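Local coordinates for protein PipY (Synechococcus elongatus, PDB 5NLC) that binds pyridoxal 5'-phosphate, the active form of vitamin B6, and probably takes part in keeping its level in balance, at residues M152-L157 with W208-T213; A162-L167 with S195-L200; A169-F174 with L190-S195; C114-L119 with P123-W128. One frame throughout, in Å; residues are numbered along the deposited sequence.

Interaction 1: residues M152-L157 with W208-T213; sequences MVIAPL and WIRVGT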
loop_
_atom_site.group_PDB
_atom_site.type_symbol
_atom_site.label_atom_id
_atom_site.label_comp_id
_atom_site.label_asym_id
_atom_site.label_seq_id
_atom_site.Cartn_x
_atom_site.Cartn_y
_atom_site.Cartn_z
ATOM N N MET A 152 3.747 -4.427 -3.730
ATOM C CA MET A 152 4.373 -3.301 -3.080
ATOM C C MET A 152 5.904 -3.510 -3.101
ATOM O O MET A 152 6.384 -4.534 -2.738
ATOM C CB MET A 152 3.904 -3.122 -1.647
ATOM C CG MET A 152 4.491 -1.893 -0.936
ATOM S SD MET A 152 4.093 -1.738 0.799
ATOM C CE MET A 152 4.068 0.036 0.942
ATOM N N VAL A 153 6.650 -2.489 -3.535
ATOM C CA VAL A 153 8.103 -2.522 -3.483
ATOM C C VAL A 153 8.639 -1.276 -2.790
ATOM O O VAL A 153 8.210 -0.165 -3.139
ATOM C CB VAL A 153 8.602 -2.626 -4.927
ATOM C CG1 VAL A 153 10.038 -2.372 -5.023
ATOM C CG2 VAL A 153 8.327 -4.030 -5.428
ATOM N N ILE A 154 9.505 -1.453 -1.782
ATOM C CA ILE A 154 10.060 -0.349 -1.029
ATOM C C ILE A 154 11.570 -0.436 -1.210
ATOM O O ILE A 154 12.175 -1.486 -0.945
ATOM C CB ILE A 154 9.737 -0.438 0.477
ATOM C CG1 ILE A 154 8.213 -0.643 0.684
ATOM C CG2 ILE A 154 10.392 0.720 1.197
ATOM C CD1 ILE A 154 7.826 -0.757 2.141
ATOM N N ALA A 155 12.174 0.653 -1.656
ATOM C CA ALA A 155 13.627 0.651 -1.849
ATOM C C ALA A 155 14.318 0.633 -0.496
ATOM O O ALA A 155 13.816 1.281 0.452
ATOM C CB ALA A 155 14.034 1.886 -2.631
ATOM N N PRO A 156 15.420 -0.146 -0.337
ATOM C CA PRO A 156 16.228 -0.095 0.850
ATOM C C PRO A 156 16.675 1.316 1.135
ATOM O O PRO A 156 16.867 2.100 0.185
ATOM C CB PRO A 156 17.436 -0.961 0.484
ATOM C CG PRO A 156 16.859 -2.000 -0.436
ATOM C CD PRO A 156 15.837 -1.240 -1.231
ATOM N N LEU A 157 16.826 1.663 2.423
ATOM C CA LEU A 157 17.239 3.044 2.731
ATOM C C LEU A 157 18.634 3.206 2.157
ATOM O O LEU A 157 19.447 2.246 2.183
ATOM C CB LEU A 157 17.187 3.358 4.235
ATOM C CG LEU A 157 15.824 3.122 4.923
ATOM C CD1 LEU A 157 15.892 3.431 6.433
ATOM C CD2 LEU A 157 14.695 3.896 4.243
ATOM N N TRP A 208 -0.048 3.510 -6.898
ATOM C CA TRP A 208 -0.302 4.056 -5.575
ATOM C C TRP A 208 1.009 4.645 -5.107
ATOM O O TRP A 208 1.963 3.893 -5.033
ATOM C CB TRP A 208 -0.661 2.958 -4.563
ATOM C CG TRP A 208 -1.981 2.309 -4.706
ATOM C CD1 TRP A 208 -2.182 0.993 -4.996
ATOM C CD2 TRP A 208 -3.292 2.853 -4.395
ATOM N NE1 TRP A 208 -3.522 0.680 -4.890
ATOM C CE2 TRP A 208 -4.235 1.813 -4.584
ATOM C CE3 TRP A 208 -3.759 4.095 -4.011
ATOM C CZ2 TRP A 208 -5.613 2.013 -4.425
ATOM C CZ3 TRP A 208 -5.156 4.293 -3.810
ATOM C CH2 TRP A 208 -6.051 3.277 -4.059
ATOM N N ILE A 209 1.066 5.945 -4.801
ATOM C CA ILE A 209 2.214 6.522 -4.145
ATOM C C ILE A 209 1.856 7.026 -2.732
ATOM O O ILE A 209 0.695 7.271 -2.447
ATOM C CB ILE A 209 2.869 7.663 -4.961
ATOM C CG1 ILE A 209 1.906 8.837 -5.165
ATOM C CG2 ILE A 209 3.315 7.107 -6.309
ATOM C CD1 ILE A 209 2.530 10.046 -5.779
ATOM N N ARG A 210 2.863 7.229 -1.914
ATOM C CA ARG A 210 2.712 7.517 -0.459
ATOM C C ARG A 210 3.368 8.822 -0.154
ATOM O O ARG A 210 4.597 8.904 -0.222
ATOM C CB ARG A 210 3.427 6.456 0.452
ATOM C CG ARG A 210 3.095 5.066 0.141
ATOM C CD ARG A 210 3.729 3.977 1.025
ATOM N NE ARG A 210 5.183 3.799 1.004
ATOM C CZ ARG A 210 5.866 3.234 0.015
ATOM N NH1 ARG A 210 5.265 2.851 -1.117
ATOM N NH2 ARG A 210 7.166 3.054 0.150
ATOM N N VAL A 211 2.600 9.837 0.227
ATOM C CA VAL A 211 3.182 11.139 0.520
ATOM C C VAL A 211 2.620 11.691 1.826
ATOM O O VAL A 211 1.454 11.498 2.111
ATOM C CB VAL A 211 2.897 12.127 -0.630
ATOM C CG1 VAL A 211 3.574 11.692 -1.917
ATOM C CG2 VAL A 211 1.406 12.156 -0.917
ATOM N N GLY A 212 3.481 12.329 2.616
ATOM C CA GLY A 212 3.138 12.702 3.973
ATOM C C GLY A 212 3.220 14.206 4.116
ATOM O O GLY A 212 2.272 14.931 3.845
ATOM N N THR A 213 4.429 14.655 4.432
ATOM C CA THR A 213 4.716 16.069 4.609
ATOM C C THR A 213 4.451 16.963 3.395
ATOM O O THR A 213 3.896 18.079 3.554
ATOM C CB THR A 213 6.149 16.163 5.154
ATOM O OG1 THR A 213 6.104 15.633 6.492
ATOM C CG2 THR A 213 6.690 17.598 5.186
HETATM O O HOH W 1 8.338 2.481 -2.483
#

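Interaction 2: residues A162-L167 with S195-L200; sequences AETQAL and SSDWPL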
loop_
_atom_site.group_PDB
_atom_site.type_symbol
_atom_site.label_atom_id
_atom_site.label_comp_id
_atom_site.label_asym_id
_atom_site.label_seq_id
_atom_site.Cartn_x
_atom_site.Cartn_y
_atom_site.Cartn_z
ATOM N N ALA A 162 19.640 5.928 -9.250
ATOM C CA ALA A 162 19.733 4.978 -10.366
ATOM C C ALA A 162 19.271 3.579 -9.994
ATOM O O ALA A 162 18.495 2.947 -10.731
ATOM C CB ALA A 162 21.152 4.982 -10.955
ATOM N N GLU A 163 19.699 3.123 -8.841
ATOM C CA GLU A 163 19.369 1.798 -8.349
ATOM C C GLU A 163 17.847 1.749 -8.042
ATOM O O GLU A 163 17.193 0.706 -8.234
ATOM C CB GLU A 163 20.179 1.465 -7.109
ATOM C CG GLU A 163 21.608 1.072 -7.342
ATOM C CD GLU A 163 22.482 1.142 -6.083
ATOM O OE1 GLU A 163 22.129 1.749 -5.021
ATOM O OE2 GLU A 163 23.622 0.652 -6.185
ATOM N N THR A 164 17.271 2.872 -7.588
ATOM C CA THR A 164 15.842 2.944 -7.352
ATOM C C THR A 164 15.032 2.887 -8.639
ATOM O O THR A 164 14.011 2.185 -8.730
ATOM C CB THR A 164 15.484 4.205 -6.546
ATOM O OG1 THR A 164 16.224 4.145 -5.330
ATOM C CG2 THR A 164 13.988 4.286 -6.323
ATOM N N GLN A 165 15.427 3.640 -9.612
ATOM C CA GLN A 165 14.773 3.564 -10.933
ATOM C C GLN A 165 14.744 2.128 -11.456
ATOM O O GLN A 165 13.688 1.630 -11.908
ATOM C CB GLN A 165 15.541 4.430 -11.941
ATOM C CG GLN A 165 14.851 4.370 -13.300
ATOM C CD GLN A 165 15.605 5.089 -14.316
ATOM O OE1 GLN A 165 16.737 4.665 -14.638
ATOM N NE2 GLN A 165 15.029 6.205 -14.859
ATOM N N ALA A 166 15.874 1.477 -11.376
ATOM C CA ALA A 166 16.005 0.112 -11.888
ATOM C C ALA A 166 15.088 -0.828 -11.090
ATOM O O ALA A 166 14.417 -1.729 -11.662
ATOM C CB ALA A 166 17.460 -0.344 -11.897
ATOM N N LEU A 167 15.007 -0.597 -9.785
ATOM C CA LEU A 167 14.153 -1.406 -8.915
ATOM C C LEU A 167 12.688 -1.299 -9.265
ATOM O O LEU A 167 12.031 -2.358 -9.308
ATOM C CB LEU A 167 14.381 -1.084 -7.411
ATOM C CG LEU A 167 13.439 -1.763 -6.405
ATOM C CD1 LEU A 167 13.698 -3.251 -6.222
ATOM C CD2 LEU A 167 13.581 -1.057 -5.085
ATOM N N SER A 195 8.104 9.517 -0.117
ATOM C CA SER A 195 8.262 10.980 -0.112
ATOM C C SER A 195 9.375 11.480 -1.004
ATOM O O SER A 195 9.184 12.436 -1.705
ATOM C CB SER A 195 8.476 11.485 1.339
ATOM O OG SER A 195 9.590 10.758 1.864
ATOM N N SER A 196 10.508 10.806 -1.049
ATOM C CA SER A 196 11.624 11.302 -1.853
ATOM C C SER A 196 11.777 10.632 -3.227
ATOM O O SER A 196 12.514 11.117 -4.029
ATOM C CB SER A 196 12.904 11.091 -1.093
ATOM O OG SER A 196 12.935 9.778 -0.588
ATOM N N ASP A 197 11.111 9.508 -3.478
ATOM C CA ASP A 197 11.337 8.801 -4.726
ATOM C C ASP A 197 10.100 8.589 -5.578
ATOM O O ASP A 197 10.189 7.934 -6.654
ATOM C CB ASP A 197 12.113 7.518 -4.506
ATOM C CG ASP A 197 11.330 6.437 -3.792
ATOM O OD1 ASP A 197 10.074 6.549 -3.715
ATOM O OD2 ASP A 197 11.993 5.420 -3.389
ATOM N N TRP A 198 8.978 9.202 -5.205
ATOM C CA TRP A 198 7.737 8.957 -5.969
ATOM C C TRP A 198 7.799 9.411 -7.459
ATOM O O TRP A 198 7.184 8.798 -8.269
ATOM C CB TRP A 198 6.452 9.493 -5.280
ATOM C CG TRP A 198 6.353 10.988 -5.186
ATOM C CD1 TRP A 198 6.596 11.766 -4.070
ATOM C CD2 TRP A 198 5.946 11.876 -6.198
ATOM N NE1 TRP A 198 6.403 13.087 -4.343
ATOM C CE2 TRP A 198 6.034 13.200 -5.657
ATOM C CE3 TRP A 198 5.591 11.720 -7.540
ATOM C CZ2 TRP A 198 5.689 14.324 -6.394
ATOM C CZ3 TRP A 198 5.244 12.847 -8.270
ATOM C CH2 TRP A 198 5.344 14.140 -7.713
ATOM N N PRO A 199 8.549 10.466 -7.795
ATOM C CA PRO A 199 8.614 10.761 -9.253
ATOM C C PRO A 199 9.248 9.597 -10.054
ATOM O O PRO A 199 8.821 9.303 -11.165
ATOM C CB PRO A 199 9.437 12.052 -9.309
ATOM C CG PRO A 199 9.216 12.693 -7.949
ATOM C CD PRO A 199 9.172 11.535 -6.996
ATOM N N LEU A 200 10.235 8.907 -9.494
ATOM C CA LEU A 200 10.847 7.754 -10.190
ATOM C C LEU A 200 9.803 6.636 -10.304
ATOM O O LEU A 200 9.713 5.940 -11.347
ATOM C CB LEU A 200 12.054 7.225 -9.467
ATOM C CG LEU A 200 13.219 8.194 -9.284
ATOM C CD1 LEU A 200 14.322 7.508 -8.485
ATOM C CD2 LEU A 200 13.740 8.730 -10.577
HETATM O O HOH W 2 14.857 5.262 -3.175
#

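Interaction 3: residues A169-F174 with L190-S195; sequences AQARTF and LSMGMS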
loop_
_atom_site.group_PDB
_atom_site.type_symbol
_atom_site.label_atom_id
_atom_site.label_comp_id
_atom_site.label_asym_id
_atom_site.label_seq_id
_atom_site.Cartn_x
_atom_site.Cartn_y
_atom_site.Cartn_z
ATOM N N ALA A 169 11.421 -0.366 -12.083
ATOM C CA ALA A 169 11.215 -0.994 -13.403
ATOM C C ALA A 169 11.116 -2.514 -13.298
ATOM O O ALA A 169 10.269 -3.163 -13.938
ATOM C CB ALA A 169 12.346 -0.559 -14.340
ATOM N N GLN A 170 11.984 -3.067 -12.473
ATOM C CA GLN A 170 11.995 -4.502 -12.209
ATOM C C GLN A 170 10.723 -4.922 -11.575
ATOM O O GLN A 170 10.234 -5.982 -11.930
ATOM C CB GLN A 170 13.173 -4.903 -11.369
ATOM C CG GLN A 170 13.378 -6.402 -11.155
ATOM C CD GLN A 170 14.411 -6.698 -10.078
ATOM O OE1 GLN A 170 14.890 -5.774 -9.341
ATOM N NE2 GLN A 170 14.731 -7.969 -9.927
ATOM N N ALA A 171 10.186 -4.143 -10.641
ATOM C CA ALA A 171 8.865 -4.420 -10.073
ATOM C C ALA A 171 7.777 -4.450 -11.104
ATOM O O ALA A 171 7.015 -5.381 -11.137
ATOM C CB ALA A 171 8.527 -3.412 -9.008
ATOM N N ARG A 172 7.720 -3.456 -11.954
ATOM C CA ARG A 172 6.736 -3.417 -13.016
ATOM C C ARG A 172 6.822 -4.633 -13.906
ATOM O O ARG A 172 5.807 -5.264 -14.211
ATOM C CB ARG A 172 6.880 -2.132 -13.863
ATOM C CG ARG A 172 5.880 -2.101 -14.993
ATOM C CD ARG A 172 6.054 -0.954 -15.992
ATOM N NE ARG A 172 7.286 -1.154 -16.753
ATOM C CZ ARG A 172 8.431 -0.538 -16.528
ATOM N NH1 ARG A 172 8.559 0.383 -15.570
ATOM N NH2 ARG A 172 9.486 -0.818 -17.311
ATOM N N THR A 173 8.038 -4.972 -14.291
ATOM C CA THR A 173 8.294 -6.104 -15.145
ATOM C C THR A 173 7.834 -7.434 -14.536
ATOM O O THR A 173 7.089 -8.221 -15.140
ATOM C CB THR A 173 9.786 -6.043 -15.561
ATOM O OG1 THR A 173 9.952 -4.849 -16.346
ATOM C CG2 THR A 173 10.118 -7.174 -16.441
ATOM N N PHE A 174 8.244 -7.663 -13.309
ATOM C CA PHE A 174 7.865 -8.855 -12.557
ATOM C C PHE A 174 6.347 -8.953 -12.318
ATOM O O PHE A 174 5.830 -10.029 -12.472
ATOM C CB PHE A 174 8.622 -8.854 -11.245
ATOM C CG PHE A 174 8.477 -10.082 -10.413
ATOM C CD1 PHE A 174 8.471 -11.361 -10.967
ATOM C CD2 PHE A 174 8.439 -9.949 -9.021
ATOM C CE1 PHE A 174 8.397 -12.487 -10.172
ATOM C CE2 PHE A 174 8.387 -11.072 -8.216
ATOM C CZ PHE A 174 8.392 -12.345 -8.777
ATOM N N LEU A 190 0.582 -1.286 -8.591
ATOM C CA LEU A 190 1.962 -1.194 -8.163
ATOM C C LEU A 190 2.067 -0.122 -7.082
ATOM O O LEU A 190 1.956 1.071 -7.381
ATOM C CB LEU A 190 2.837 -0.837 -9.366
ATOM C CG LEU A 190 3.182 -1.939 -10.349
ATOM C CD1 LEU A 190 3.888 -1.376 -11.588
ATOM C CD2 LEU A 190 3.910 -3.106 -9.726
ATOM N N SER A 191 2.300 -0.566 -5.861
ATOM C CA SER A 191 2.353 0.266 -4.690
ATOM C C SER A 191 3.858 0.536 -4.454
ATOM O O SER A 191 4.543 -0.280 -3.925
ATOM C CB SER A 191 1.741 -0.413 -3.475
ATOM O OG SER A 191 1.843 0.544 -2.427
ATOM N N MET A 192 4.351 1.642 -4.968
ATOM C CA MET A 192 5.771 1.984 -4.951
ATOM C C MET A 192 5.868 3.521 -5.080
ATOM O O MET A 192 5.083 4.108 -5.781
ATOM C CB MET A 192 6.566 1.283 -6.085
ATOM C CG MET A 192 6.077 1.503 -7.521
ATOM S SD MET A 192 6.897 0.411 -8.748
ATOM C CE MET A 192 6.384 1.100 -10.292
ATOM N N GLY A 193 6.824 4.136 -4.407
ATOM C CA GLY A 193 7.032 5.589 -4.458
ATOM C C GLY A 193 6.660 6.206 -3.111
ATOM O O GLY A 193 5.505 6.144 -2.719
ATOM N N MET A 194 7.639 6.770 -2.422
ATOM C CA MET A 194 7.450 7.396 -1.144
ATOM C C MET A 194 7.937 8.848 -1.247
ATOM O O MET A 194 8.204 9.345 -2.372
ATOM C CB MET A 194 8.094 6.566 -0.030
ATOM C CG MET A 194 9.507 6.029 -0.220
ATOM S SD MET A 194 10.760 7.315 -0.279
ATOM C CE MET A 194 10.961 7.713 1.451
ATOM N N SER A 195 8.104 9.517 -0.117
ATOM C CA SER A 195 8.262 10.980 -0.112
ATOM C C SER A 195 9.375 11.480 -1.004
ATOM O O SER A 195 9.184 12.436 -1.705
ATOM C CB SER A 195 8.476 11.485 1.339
ATOM O OG SER A 195 9.590 10.758 1.864
#

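Interaction 4: residues C114-L119 with P123-W128; sequences CLQVKL and PNKAGW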
loop_
_atom_site.group_PDB
_atom_site.type_symbol
_atom_site.label_atom_id
_atom_site.label_comp_id
_atom_site.label_asym_id
_atom_site.label_seq_id
_atom_site.Cartn_x
_atom_site.Cartn_y
_atom_site.Cartn_z
ATOM N N CYS A 114 -1.810 -5.742 -1.332
ATOM C CA CYS A 114 -0.611 -5.830 -2.122
ATOM C C CYS A 114 0.353 -6.796 -1.435
ATOM O O CYS A 114 0.432 -6.926 -0.186
ATOM C CB CYS A 114 0.039 -4.456 -2.384
ATOM S SG CYS A 114 -1.015 -3.352 -3.380
ATOM N N LEU A 115 1.081 -7.504 -2.273
ATOM C CA LEU A 115 2.122 -8.387 -1.801
ATOM C C LEU A 115 3.451 -7.620 -1.853
ATOM O O LEU A 115 3.886 -7.174 -2.933
ATOM C CB LEU A 115 2.183 -9.594 -2.709
ATOM C CG LEU A 115 0.856 -10.339 -2.852
ATOM C CD1 LEU A 115 1.052 -11.505 -3.823
ATOM C CD2 LEU A 115 0.423 -10.874 -1.520
ATOM N N GLN A 116 4.078 -7.484 -0.709
ATOM C CA GLN A 116 5.299 -6.739 -0.541
ATOM C C GLN A 116 6.443 -7.683 -0.832
ATOM O O GLN A 116 6.667 -8.619 -0.071
ATOM C CB GLN A 116 5.444 -6.256 0.871
ATOM C CG GLN A 116 6.649 -5.335 1.087
ATOM C CD GLN A 116 6.769 -4.822 2.488
ATOM O OE1 GLN A 116 5.801 -4.449 3.097
ATOM N NE2 GLN A 116 8.001 -4.634 2.944
ATOM N N VAL A 117 7.165 -7.406 -1.919
ATOM C CA VAL A 117 8.172 -8.278 -2.464
ATOM C C VAL A 117 9.535 -7.628 -2.276
ATOM O O VAL A 117 9.714 -6.454 -2.561
ATOM C CB VAL A 117 7.967 -8.468 -3.981
ATOM C CG1 VAL A 117 8.993 -9.462 -4.540
ATOM C CG2 VAL A 117 6.605 -9.036 -4.225
ATOM N N LYS A 118 10.505 -8.439 -1.879
ATOM C CA LYS A 118 11.859 -8.000 -1.665
ATOM C C LYS A 118 12.669 -8.439 -2.894
ATOM O O LYS A 118 13.066 -9.568 -3.016
ATOM C CB LYS A 118 12.424 -8.593 -0.367
ATOM C CG LYS A 118 13.850 -8.201 -0.075
ATOM C CD LYS A 118 14.401 -8.760 1.240
ATOM C CE LYS A 118 13.882 -7.978 2.425
ATOM N NZ LYS A 118 14.539 -8.471 3.681
ATOM N N LEU A 119 12.883 -7.507 -3.787
ATOM C CA LEU A 119 13.672 -7.704 -4.956
ATOM C C LEU A 119 15.167 -7.394 -4.748
ATOM O O LEU A 119 15.962 -7.726 -5.582
ATOM C CB LEU A 119 13.099 -6.812 -6.065
ATOM C CG LEU A 119 11.735 -7.225 -6.658
ATOM C CD1 LEU A 119 11.253 -6.125 -7.581
ATOM C CD2 LEU A 119 11.881 -8.494 -7.453
ATOM N N PRO A 123 18.359 -5.376 5.092
ATOM C CA PRO A 123 18.626 -5.405 6.527
ATOM C C PRO A 123 17.395 -5.070 7.379
ATOM O O PRO A 123 17.041 -5.842 8.252
ATOM C CB PRO A 123 19.685 -4.296 6.699
ATOM N N ASN A 124 16.757 -3.934 7.082
ATOM C CA ASN A 124 15.693 -3.361 7.917
ATOM C C ASN A 124 14.261 -3.558 7.363
ATOM O O ASN A 124 13.318 -2.856 7.782
ATOM C CB ASN A 124 15.974 -1.861 8.134
ATOM N N LYS A 125 14.059 -4.514 6.446
ATOM C CA LYS A 125 12.742 -4.669 5.837
ATOM C C LYS A 125 12.387 -6.103 5.534
ATOM O O LYS A 125 13.237 -6.903 5.187
ATOM C CB LYS A 125 12.663 -3.876 4.536
ATOM C CG LYS A 125 12.297 -2.406 4.677
ATOM C CD LYS A 125 10.794 -2.280 4.799
ATOM C CE LYS A 125 10.355 -0.874 5.140
ATOM N NZ LYS A 125 8.895 -0.966 5.479
ATOM N N ALA A 126 11.096 -6.394 5.664
ATOM C CA ALA A 126 10.504 -7.697 5.325
ATOM C C ALA A 126 10.118 -7.723 3.853
ATOM O O ALA A 126 10.219 -6.727 3.179
ATOM C CB ALA A 126 9.245 -7.889 6.163
ATOM N N GLY A 127 9.620 -8.868 3.371
ATOM C CA GLY A 127 9.138 -8.990 1.991
ATOM C C GLY A 127 9.274 -10.387 1.477
ATOM O O GLY A 127 10.137 -11.151 1.939
ATOM N N TRP A 128 8.458 -10.721 0.488
ATOM C CA TRP A 128 8.471 -12.050 -0.077
ATOM C C TRP A 128 9.781 -12.212 -0.835
ATOM O O TRP A 128 10.214 -11.288 -1.525
ATOM C CB TRP A 128 7.369 -12.266 -1.106
ATOM C CG TRP A 128 5.946 -12.430 -0.711
ATOM C CD1 TRP A 128 5.039 -11.415 -0.396
ATOM C CD2 TRP A 128 5.210 -13.620 -0.682
ATOM N NE1 TRP A 128 3.814 -11.941 -0.158
ATOM C CE2 TRP A 128 3.873 -13.282 -0.350
ATOM C CE3 TRP A 128 5.516 -14.945 -0.968
ATOM C CZ2 TRP A 128 2.883 -14.212 -0.281
ATOM C CZ3 TRP A 128 4.524 -15.834 -0.880
ATOM C CH2 TRP A 128 3.237 -15.474 -0.520
#

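Interaction 1: residues M152-L157 with W208-T213
The terminal methyl of M152 sits over one face of the R210 guanidinium, 3.6 Å above its plane and shifted toward the rim; the nearest guanidinium atom is NH1, 3.7 Å from M152 CE. I154 approaches the same group obliquely, its CG1 being 3.9 Å from R210 NH2 with CG2 only slightly farther, and the two side chains run at about a right angle. Torsions explain how the methionine arrives. M152 carries CG anti to its backbone nitrogen (chi1 -177°) and stays extended through SD, and a twist at chi3 (-148°) turns CE onto the charged plane. The arginine is straight as far as CD and then bends at chi3 (-65°), which swings the guanidinium across toward the loop that follows strand 147-152. Its polar link to that loop is indirect: one water accepts from R210 NH2 at 2.9 Å and donates to V153 O at 2.7 Å, joining a side chain to a backbone carbonyl. Between these segments the guanidinium therefore meets methyl and methylene groups directly and a carbonyl through water, with no acidic partner. A leucine in place of R210 would probably leave the water without its donor and V153 O without its link to strand 208-211, and would remove this guanidinium from the cofactor site. When pyridoxal 5'-phosphate is present, R210, G212 and T213 belong to its binding site, together with N47 and S195. The arrangement is that of a fold type III PLP protein, in which strands and loops of a modified TIM barrel line the cofactor pocket.

Interaction 2: residues A162-L167 with S195-L200
T164 puts its methyl against two residues at once: CG2 is 3.7 Å from D197 OD2 and 3.9 Å from L200 CD1, meeting both side chains at about a right angle. L200 CD1 also reaches the helix backbone, 4.2 Å from Q165 N. The hydroxyl of T164 is turned to another task. With chi1 at -58°, CG2 stands anti to the backbone nitrogen, while OG1 lies beside that nitrogen and accepts from a water at 2.8 Å; the same water donates to D197 OD2 at 2.9 Å. Behind this first shell, each polar group has a second anchor. T164 OG1 is hydrogen-bonded to T160 O, one turn back in the chain, and D197 OD1 to M194 N. D197 stands at the N-cap position of helix 198-203, yet its side chain makes no capping bond; M194 N and the water hold the carboxylate instead. F168, farther along helix 161-181, touches both D197 and L200. The water reaches D197 OD2 and M194 N reaches OD1, so each carboxylate oxygen meets a donor. T164 offers a methyl for packing and a hydroxyl that accepts from the water, and the two helices accordingly meet through a mixed apolar and water-mediated contact.

Interaction 3: residues A169-F174 with L190-S195
L190 CD1 nestles against the backbone side of R172, 3.8 Å from its CA and equally far from its CB, with R172 CG 4.0 Å away. This is the close part of the contact. The leucine's CG is anti to its own carbonyl carbon (chi1 -78°), a setting that turns the isobutyl group toward the helix; while L190 CD1 takes R172, L190 CD2 lies 4.1 Å from A171 O. Beside it, the methyl of A171 faces M192 SD at 4.2 Å, a looser touch, and one to be read with caution because M192 was modelled in two conformers. F168 and A206 also border M192, and V153 covers A171, so this side is buried. The elements belong to a beta-alpha-beta unit of the barrel, strand 147-152, helix 161-181 and strand 189-191, in which the helix crosses over the sheet and L190 and M192 fill the layer beneath it. The outward side is different. Beyond CG the R172 chain leads away from the strand; it bends at chi3 (68°), and NH1 forms a salt bridge with E204, in the loop before strand 208-211. One guanidinium face lies over A169 O, which is 4.1 Å from the plane and above its centre. That carbonyl is already engaged twice within the helix: T173 N donates to A169 O at 2.9 Å and T173 OG1 at 3.0 Å, from opposite faces of its plane, on the exposed flank of the helix.

Interaction 4: residues C114-L119 with P123-W128
Two backbone bonds join V117 and W128 in a single beta bridge: W128 N donates to Q116 O at 2.8 Å (164° at the hydrogen), and K118 N to W128 O at 2.9 Å (169°). Q116 O also takes a CA-H...O contact from G127 CA at 3.2 Å, and the indole edge lies beside it, CD1 of W128 being 3.3 Å away with the oxygen in the ring plane. The lack of a side chain at G127 matters, since a CB there would collide with K118 CB. The bridge folds the loop that leads to helix 130-141 back along residues 116-118 of this modified TIM barrel. Side-chain bonds extend it. Q116, stretched out, gives a weak bond from NE2 to A126 O at 3.1 Å. K118 is straight until a turn at chi3 (-77°) that brings NZ to K125 O, at a short 2.5 Å whose exact value is doubtful; D122 O is a second partner of NZ. A methionine in place of K118 would probably leave K125 O and D122 O without their shared donor and this loop freer to move. The apolar contact is that of L115 CB with W128 CD1, 4.1 Å apart; V117 CG1 only approaches the carbonyl W128 O, at 3.7 Å. L133 of helix 130-141 packs on L115, V117 and W128 alike.

How the interactions relate
Read from the N terminus, interaction 4 comes first and closes a short loop between strand 112-116 and helix 130-141, finishing before the others begin. Interaction 1 then opens at 152-157, interaction 2 at 162-167 and interaction 3 at 169-174. They close in reverse order: interaction 3 at 190-195, interaction 2 at 195-200, sharing S195, and interaction 1 at 208-213. The three are therefore nested without crossing. Backbone bonds from M152 to L115 and V117, from V153 to S191, and probably from R210 to G193 connect interactions 4, 1 and 3 along the sheet, while helix 161-181, used by interactions 2 and 3, packs L167 and A171 against L119.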